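Local coordinates for protein PelD (Pseudomonas aeruginosa, PDB 4EU0) that binds cyclic di-GMP as an effector in pellicle formation, this chain being the part of a membrane protein that holds its GAF and GGDEF-like domains, at residues A[24-28]-A[45-49]; A[34-39]-A[138-143]; A[110-114]-A[169-173]. All coordinates share one frame; numbering follows the deposited sequence.

Contact 1. Residues A[24-28]-A[45-49]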
loop_
_atom_site.group_PDB
_atom_site.type_symbol
_atom_site.label_atom_id
_atom_site.label_comp_id
_atom_site.label_asym_id
_atom_site.label_seq_id
_atom_site.Cartn_x
_atom_site.Cartn_y
_atom_site.Cartn_z
ATOM N N LEU A 24 3.032 -16.671 -1.487
ATOM C CA LEU A 24 4.356 -16.511 -0.883
ATOM C C LEU A 24 5.370 -17.508 -1.455
ATOM O O LEU A 24 6.538 -17.167 -1.638
ATOM C CB LEU A 24 4.280 -16.604 0.650
ATOM C CG LEU A 24 5.551 -16.403 1.488
ATOM C CD1 LEU A 24 6.233 -15.062 1.218
ATOM C CD2 LEU A 24 5.246 -16.564 2.968
ATOM N N ASP A 25 4.905 -18.721 -1.755
ATOM C CA ASP A 25 5.730 -19.767 -2.364
ATOM C C ASP A 25 6.133 -19.445 -3.801
ATOM O O ASP A 25 7.314 -19.513 -4.151
ATOM C CB ASP A 25 5.000 -21.116 -2.335
ATOM C CG ASP A 25 4.882 -21.691 -0.940
ATOM O OD1 ASP A 25 5.830 -21.529 -0.141
ATOM O OD2 ASP A 25 3.844 -22.322 -0.646
ATOM N N ALA A 26 5.142 -19.101 -4.622
ATOM C CA ALA A 26 5.338 -18.863 -6.053
ATOM C C ALA A 26 6.191 -17.636 -6.375
ATOM O O ALA A 26 6.869 -17.597 -7.404
ATOM C CB ALA A 26 3.991 -18.762 -6.755
ATOM N N LEU A 27 6.148 -16.634 -5.503
ATOM C CA LEU A 27 6.847 -15.380 -5.764
ATOM C C LEU A 27 7.980 -15.088 -4.785
ATOM O O LEU A 27 8.527 -13.985 -4.779
ATOM C CB LEU A 27 5.852 -14.220 -5.846
ATOM C CG LEU A 27 5.281 -14.103 -7.261
ATOM C CD1 LEU A 27 3.781 -13.928 -7.258
ATOM C CD2 LEU A 27 5.964 -12.989 -8.031
ATOM N N ALA A 28 8.349 -16.096 -3.997
ATOM C CA ALA A 28 9.417 -15.977 -2.997
ATOM C C ALA A 28 10.722 -15.435 -3.575
ATOM O O ALA A 28 11.344 -14.550 -2.977
ATOM C CB ALA A 28 9.654 -17.309 -2.311
ATOM N N GLY A 45 18.054 -14.579 3.315
ATOM C CA GLY A 45 17.073 -15.645 3.133
ATOM C C GLY A 45 15.669 -15.168 3.450
ATOM O O GLY A 45 15.479 -14.261 4.269
ATOM N N LEU A 46 14.687 -15.779 2.791
ATOM C CA LEU A 46 13.279 -15.477 3.031
ATOM C C LEU A 46 12.567 -16.707 3.582
ATOM O O LEU A 46 12.651 -17.789 3.002
ATOM C CB LEU A 46 12.604 -15.019 1.740
ATOM C CG LEU A 46 11.172 -14.484 1.849
ATOM C CD1 LEU A 46 11.105 -13.149 2.598
ATOM C CD2 LEU A 46 10.578 -14.339 0.463
ATOM N N TYR A 47 11.867 -16.529 4.701
ATOM C CA TYR A 47 11.245 -17.647 5.427
ATOM C C TYR A 47 9.773 -17.388 5.721
ATOM O O TYR A 47 9.380 -16.253 5.953
ATOM C CB TYR A 47 11.986 -17.892 6.743
ATOM C CG TYR A 47 13.481 -18.013 6.567
ATOM C CD1 TYR A 47 14.068 -19.244 6.320
ATOM C CD2 TYR A 47 14.304 -16.883 6.612
ATOM C CE1 TYR A 47 15.435 -19.364 6.148
ATOM C CE2 TYR A 47 15.673 -16.990 6.430
ATOM C CZ TYR A 47 16.230 -18.235 6.203
ATOM O OH TYR A 47 17.587 -18.361 6.030
ATOM N N ARG A 48 8.962 -18.444 5.715
ATOM C CA ARG A 48 7.563 -18.320 6.109
ATOM C C ARG A 48 7.460 -18.224 7.629
ATOM O O ARG A 48 8.183 -18.907 8.351
ATOM C CB ARG A 48 6.734 -19.504 5.598
ATOM C CG ARG A 48 5.264 -19.459 6.013
ATOM C CD ARG A 48 4.505 -20.731 5.649
ATOM N NE ARG A 48 4.433 -20.950 4.204
ATOM C CZ ARG A 48 3.582 -20.346 3.376
ATOM N NH1 ARG A 48 2.701 -19.452 3.821
ATOM N NH2 ARG A 48 3.616 -20.636 2.082
ATOM N N VAL A 49 6.562 -17.369 8.106
ATOM C CA VAL A 49 6.291 -17.260 9.533
ATOM C C VAL A 49 4.903 -17.824 9.835
ATOM O O VAL A 49 3.923 -17.436 9.200
ATOM C CB VAL A 49 6.412 -15.803 10.024
ATOM C CG1 VAL A 49 5.976 -15.675 11.477
ATOM C CG2 VAL A 49 7.851 -15.312 9.856
HETATM O O HOH W 1 5.738 -22.398 2.298
HETATM O O HOH W 2 2.937 -19.414 -0.057
#
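Leu46 carries the close-packed end of this contact: its CD2 methyl rests on the start of helix 28-39, 3.5 Å from Ala28 O and 4.2 Å from Ala28 CB. Leu24, one helix earlier, spans the middle. Its CD1 approaches Leu46 CD2 only at 4.5 Å, while its CD2 lies over one face of the Arg48 guanidinium, 3.9 Å from Arg48 NH1 and offset from the centre of the group. The Arg48 chain starts extended, with CG anti to the backbone N (chi1 178°), then bends at chi3 (-64°), which turns the guanidinium back across to helix 23-26. There the packing gives way to a hydrated outer side. Asp25 OD2 forms a salt bridge with Arg48 NH2 at 3.2 Å, but the carboxylate and guanidinium planes stand 73° apart, so this is no flat two-bond pairing. Two waters add bridges: one links Asp25 OD1 to Arg48 NE, and another takes bonds from Asp25 N and Arg48 NH2. Leu60 also touches Leu24 and Asp25. Helices laid against strand 43-48, within an antiparallel sheet of strand order 2-1-5-4-3, are characteristic of the GAF fold.

Contact 2. Residues A[34-39]-A[138-143]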
loop_
_atom_site.group_PDB
_atom_site.type_symbol
_atom_site.label_atom_id
_atom_site.label_comp_id
_atom_site.label_asym_id
_atom_site.label_seq_id
_atom_site.Cartn_x
_atom_site.Cartn_y
_atom_site.Cartn_z
ATOM N N LEU A 34 13.555 -8.358 -4.853
ATOM C CA LEU A 34 13.128 -6.983 -4.594
ATOM C C LEU A 34 13.767 -6.436 -3.320
ATOM O O LEU A 34 14.337 -5.339 -3.326
ATOM C CB LEU A 34 11.604 -6.891 -4.507
ATOM C CG LEU A 34 10.774 -6.830 -5.790
ATOM C CD1 LEU A 34 9.289 -6.752 -5.428
ATOM C CD2 LEU A 34 11.177 -5.640 -6.649
ATOM N N LEU A 35 13.675 -7.203 -2.235
ATOM C CA LEU A 35 14.287 -6.817 -0.965
ATOM C C LEU A 35 15.804 -6.684 -1.098
ATOM O O LEU A 35 16.403 -5.773 -0.519
ATOM C CB LEU A 35 13.908 -7.803 0.147
ATOM C CG LEU A 35 12.456 -7.693 0.648
ATOM C CD1 LEU A 35 12.001 -8.986 1.287
ATOM C CD2 LEU A 35 12.309 -6.521 1.625
ATOM N N ALA A 36 16.409 -7.589 -1.868
ATOM C CA ALA A 36 17.853 -7.560 -2.146
ATOM C C ALA A 36 18.276 -6.306 -2.911
ATOM O O ALA A 36 19.311 -5.706 -2.602
ATOM C CB ALA A 36 18.278 -8.810 -2.903
ATOM N N GLN A 37 17.465 -5.927 -3.901
ATOM C CA GLN A 37 17.681 -4.733 -4.722
ATOM C C GLN A 37 17.706 -3.466 -3.866
ATOM O O GLN A 37 18.666 -2.697 -3.912
ATOM C CB GLN A 37 16.587 -4.641 -5.803
ATOM C CG GLN A 37 16.604 -3.389 -6.691
ATOM C CD GLN A 37 15.313 -3.219 -7.501
ATOM O OE1 GLN A 37 14.464 -4.116 -7.545
ATOM N NE2 GLN A 37 15.162 -2.063 -8.143
ATOM N N TYR A 38 16.661 -3.269 -3.067
ATOM C CA TYR A 38 16.532 -2.046 -2.273
ATOM C C TYR A 38 17.502 -1.965 -1.083
ATOM O O TYR A 38 17.927 -0.870 -0.705
ATOM C CB TYR A 38 15.075 -1.853 -1.842
ATOM C CG TYR A 38 14.180 -1.358 -2.960
ATOM C CD1 TYR A 38 13.798 -0.015 -3.026
ATOM C CD2 TYR A 38 13.717 -2.223 -3.952
ATOM C CE1 TYR A 38 12.982 0.449 -4.043
ATOM C CE2 TYR A 38 12.897 -1.767 -4.980
ATOM C CZ TYR A 38 12.533 -0.430 -5.017
ATOM O OH TYR A 38 11.717 0.037 -6.017
ATOM N N GLY A 39 17.866 -3.113 -0.515
ATOM C CA GLY A 39 18.811 -3.147 0.606
ATOM C C GLY A 39 20.277 -3.361 0.250
ATOM O O GLY A 39 21.132 -3.440 1.139
ATOM N N LEU A 138 13.736 1.783 4.189
ATOM C CA LEU A 138 13.294 1.333 2.873
ATOM C C LEU A 138 12.923 -0.163 2.859
ATOM O O LEU A 138 11.947 -0.553 2.235
ATOM C CB LEU A 138 14.339 1.708 1.823
ATOM C CG LEU A 138 14.797 0.798 0.698
ATOM C CD1 LEU A 138 15.323 1.661 -0.445
ATOM C CD2 LEU A 138 15.905 -0.075 1.253
ATOM N N LEU A 139 13.707 -0.982 3.555
ATOM C CA LEU A 139 13.410 -2.412 3.705
ATOM C C LEU A 139 12.070 -2.643 4.411
ATOM O O LEU A 139 11.251 -3.478 3.986
ATOM C CB LEU A 139 14.531 -3.085 4.500
ATOM C CG LEU A 139 15.567 -4.011 3.847
ATOM C CD1 LEU A 139 15.686 -3.871 2.344
ATOM C CD2 LEU A 139 16.915 -3.863 4.532
ATOM N N ALA A 140 11.841 -1.880 5.480
ATOM C CA ALA A 140 10.599 -1.977 6.245
ATOM C C ALA A 140 9.397 -1.530 5.410
ATOM O O ALA A 140 8.351 -2.186 5.419
ATOM C CB ALA A 140 10.701 -1.173 7.540
ATOM N N ILE A 141 9.567 -0.447 4.657
ATOM C CA ILE A 141 8.500 0.057 3.779
ATOM C C ILE A 141 8.125 -0.994 2.748
ATOM O O ILE A 141 6.951 -1.319 2.576
ATOM C CB ILE A 141 8.896 1.363 3.056
ATOM C CG1 ILE A 141 9.082 2.492 4.078
ATOM C CG2 ILE A 141 7.844 1.704 1.950
ATOM C CD1 ILE A 141 9.823 3.706 3.538
ATOM N N LEU A 142 9.126 -1.545 2.079
ATOM C CA LEU A 142 8.886 -2.551 1.059
ATOM C C LEU A 142 8.244 -3.814 1.644
ATOM O O LEU A 142 7.293 -4.347 1.071
ATOM C CB LEU A 142 10.192 -2.870 0.316
ATOM C CG LEU A 142 10.229 -3.801 -0.898
ATOM C CD1 LEU A 142 9.353 -3.310 -2.059
ATOM C CD2 LEU A 142 11.678 -3.976 -1.354
ATOM N N ALA A 143 8.754 -4.282 2.786
ATOM C CA ALA A 143 8.228 -5.492 3.425
ATOM C C ALA A 143 6.727 -5.380 3.733
ATOM O O ALA A 143 5.967 -6.331 3.511
ATOM C CB ALA A 143 9.025 -5.833 4.686
#
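Leu142 extends its side chain with CG anti to the backbone N (chi1 -174°), and Tyr38 turns its ring the other way about, CG anti to the carbonyl carbon (chi1 -76°); together these torsions bring a leucine methyl against the aromatic ring. That methyl, Leu142 CD2, is the central piece of the contact. It sits among Leu34, Leu35 and Tyr38, 3.6 Å from Leu34 O, 3.7 Å from Tyr38 CD2 and 4.0 Å from Leu35 CD2. Its approach to the ring is oblique, with the two side chains at roughly a right angle. Leu138 comes to the same tyrosine from another direction: Leu138 CD1 lies near the ring plane, at the edge by Tyr38 CD1, although the side-chain torsions of Leu138 are irregular and its shortest approaches are doubtful. On the far flank Leu139, also in an unusual conformation, settles its CD1 methyl against the bare CA of Gly39 and near Leu35 O. Gly39 and Leu139 are the closest pairing of the two segments, their CA atoms 6.3 Å apart. These are two helices of the GAF domain, 28-39 and 133-150, packed nearly antiparallel: the segments run at 155° with axes 9.6 Å apart, and Ala143 continues the packing to the sheet through Val108 and Leu110. The tyrosine hydroxyl takes no part in this leucine packing: Tyr38 OH is hydrogen-bonded to Ser6 OG on helix 2-16, so the ring also joins a third helix. Between the two segments, then, the contact is apolar packing. The carbonyls that the methyls cover, Leu34 O and Leu35 O, already accept helix bonds from Tyr38 N and Gly39 N, and covering them therefore leaves neither oxygen without a donor.

Contact 3. Residues A[110-114]-A[169-173]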
loop_
_atom_site.group_PDB
_atom_site.type_symbol
_atom_site.label_atom_id
_atom_site.label_comp_id
_atom_site.label_asym_id
_atom_site.label_seq_id
_atom_site.Cartn_x
_atom_site.Cartn_y
_atom_site.Cartn_z
ATOM N N LEU A 110 7.757 -9.356 7.363
ATOM C CA LEU A 110 6.792 -8.878 6.385
ATOM C C LEU A 110 5.430 -8.953 7.061
ATOM O O LEU A 110 4.894 -10.042 7.307
ATOM C CB LEU A 110 6.842 -9.718 5.100
ATOM C CG LEU A 110 7.991 -9.573 4.099
ATOM C CD1 LEU A 110 9.365 -10.008 4.640
ATOM C CD2 LEU A 110 7.647 -10.383 2.866
ATOM N N VAL A 111 4.905 -7.782 7.410
ATOM C CA VAL A 111 3.726 -7.672 8.262
ATOM C C VAL A 111 2.609 -6.966 7.501
ATOM O O VAL A 111 2.803 -5.850 7.010
ATOM C CB VAL A 111 4.034 -6.879 9.561
ATOM C CG1 VAL A 111 2.872 -6.966 10.541
ATOM C CG2 VAL A 111 5.312 -7.374 10.232
ATOM N N ASP A 112 1.451 -7.617 7.400
ATOM C CA ASP A 112 0.297 -7.000 6.744
ATOM C C ASP A 112 -0.346 -5.894 7.595
ATOM O O ASP A 112 0.063 -5.659 8.737
ATOM C CB ASP A 112 -0.728 -8.063 6.259
ATOM C CG ASP A 112 -1.536 -8.707 7.392
ATOM O OD1 ASP A 112 -1.583 -8.188 8.530
ATOM O OD2 ASP A 112 -2.154 -9.767 7.131
ATOM N N THR A 113 -1.333 -5.202 7.025
ATOM C CA THR A 113 -1.997 -4.097 7.731
ATOM C C THR A 113 -2.766 -4.528 8.996
ATOM O O THR A 113 -3.151 -3.678 9.791
ATOM C CB THR A 113 -2.951 -3.288 6.808
ATOM O OG1 THR A 113 -3.940 -4.162 6.243
ATOM C CG2 THR A 113 -2.180 -2.569 5.683
ATOM N N ASP A 114 -2.990 -5.829 9.185
ATOM C CA ASP A 114 -3.664 -6.329 10.392
ATOM C C ASP A 114 -2.662 -6.683 11.485
ATOM O O ASP A 114 -3.041 -7.001 12.618
ATOM C CB ASP A 114 -4.491 -7.577 10.085
ATOM C CG ASP A 114 -5.662 -7.307 9.165
ATOM O OD1 ASP A 114 -6.254 -6.208 9.216
ATOM O OD2 ASP A 114 -6.004 -8.223 8.396
ATOM N N GLN A 169 -7.718 -1.549 2.672
ATOM C CA GLN A 169 -6.340 -1.982 2.877
ATOM C C GLN A 169 -5.311 -0.928 2.463
ATOM O O GLN A 169 -4.438 -0.592 3.239
ATOM C CB GLN A 169 -6.064 -3.305 2.164
ATOM C CG GLN A 169 -4.638 -3.811 2.382
ATOM C CD GLN A 169 -4.285 -5.006 1.515
ATOM O OE1 GLN A 169 -3.755 -6.009 2.007
ATOM N NE2 GLN A 169 -4.572 -4.904 0.216
ATOM N N TYR A 170 -5.418 -0.419 1.232
ATOM C CA TYR A 170 -4.489 0.576 0.732
ATOM C C TYR A 170 -4.488 1.855 1.576
ATOM O O TYR A 170 -3.436 2.419 1.840
ATOM C CB TYR A 170 -4.780 0.899 -0.744
ATOM C CG TYR A 170 -4.295 -0.110 -1.773
ATOM C CD1 TYR A 170 -3.711 0.328 -2.971
ATOM C CD2 TYR A 170 -4.432 -1.490 -1.577
ATOM C CE1 TYR A 170 -3.273 -0.586 -3.947
ATOM C CE2 TYR A 170 -3.988 -2.411 -2.554
ATOM C CZ TYR A 170 -3.422 -1.941 -3.732
ATOM O OH TYR A 170 -2.982 -2.820 -4.693
ATOM N N LEU A 171 -5.673 2.296 1.999
ATOM C CA LEU A 171 -5.772 3.470 2.867
ATOM C C LEU A 171 -5.050 3.243 4.194
ATOM O O LEU A 171 -4.294 4.103 4.641
ATOM C CB LEU A 171 -7.237 3.852 3.104
ATOM C CG LEU A 171 -7.489 5.033 4.057
ATOM C CD1 LEU A 171 -6.830 6.314 3.577
ATOM C CD2 LEU A 171 -8.997 5.213 4.198
ATOM N N LYS A 172 -5.255 2.084 4.807
ATOM C CA LYS A 172 -4.587 1.821 6.090
ATOM C C LYS A 172 -3.084 1.780 5.894
ATOM O O LYS A 172 -2.336 2.341 6.684
ATOM C CB LYS A 172 -5.075 0.527 6.735
ATOM C CG LYS A 172 -4.563 0.371 8.160
ATOM C CD LYS A 172 -5.111 -0.870 8.841
ATOM C CE LYS A 172 -4.627 -0.923 10.279
ATOM N NZ LYS A 172 -5.227 -2.052 11.040
ATOM N N ARG A 173 -2.636 1.122 4.833
ATOM C CA ARG A 173 -1.210 1.098 4.545
ATOM C C ARG A 173 -0.653 2.503 4.338
ATOM O O ARG A 173 0.409 2.840 4.851
ATOM C CB ARG A 173 -0.909 0.231 3.328
ATOM C CG ARG A 173 0.579 0.183 2.977
ATOM C CD ARG A 173 1.464 -0.281 4.166
ATOM N NE ARG A 173 1.129 -1.639 4.587
ATOM C CZ ARG A 173 1.647 -2.262 5.644
ATOM N NH1 ARG A 173 1.254 -3.504 5.936
ATOM N NH2 ARG A 173 2.536 -1.646 6.423
HETATM O O HOH W 3 3.649 -3.343 8.301
#
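Val111 O is gripped twice: Arg173 NH1 donates to it at 3.0 Å, a weak bond bent to 134° at the hydrogen, and a water donates to it at 2.9 Å. The same water accepts from Arg173 NH2, closing a small ring in which it lies in the guanidinium plane, at its edge. The arginine gets there by folding, with bends at chi2 (55°) and chi3, and its NE is held by a salt bridge to Asp148 on helix 133-150. Thr113 fills the angle between loop and helix, its CG2 packing 3.6 Å from both Arg173 NE and NH1. Lys172 is fully extended, its CD passing Thr113 CB at 3.8 Å and its NZ donating to Thr113 O at 2.9 Å, tilted from the carbonyl plane. An Asx turn braces the loop: Asp112 OD1 accepts from Asp114 N, above the carboxylate plane, and from Arg116 N, while Asp112 OD2 is taken by Gln151. Two cationic side chains of helix 162-181, in the GGDEF-like region, thus hold one carbonyl at the end of strand 106-111, weakly, and one in the following loop; with the Asp148 salt bridge, which probably balances the arginine's charge, they make a polar join between the domains.

How the contacts relate
All three contacts meet the GAF domain, and strand 106-111 ties them together through Leu110. Leu110 CD1 lies 4.1 Å from Leu46 CD1 of contact 1, and Leu110 CB lies 3.8 Å from Ala143 O of contact 2, so contact 3 begins at the core that the other two share. Contacts 1 and 2 have centres about 14 Å apart and alternate along the chain, helix 28-39 starting in one and ending in the other. Contact 3 alone crosses into the GGDEF-like region, which supplies most of the cyclic di-GMP pocket. The Tyr38 side chain is about 13 Å from the bound ligand and about 8 Å from the side chain of ligand-binding Arg4; that of Arg173 is about 11 Å from Arg4's. Contact 1 is remote.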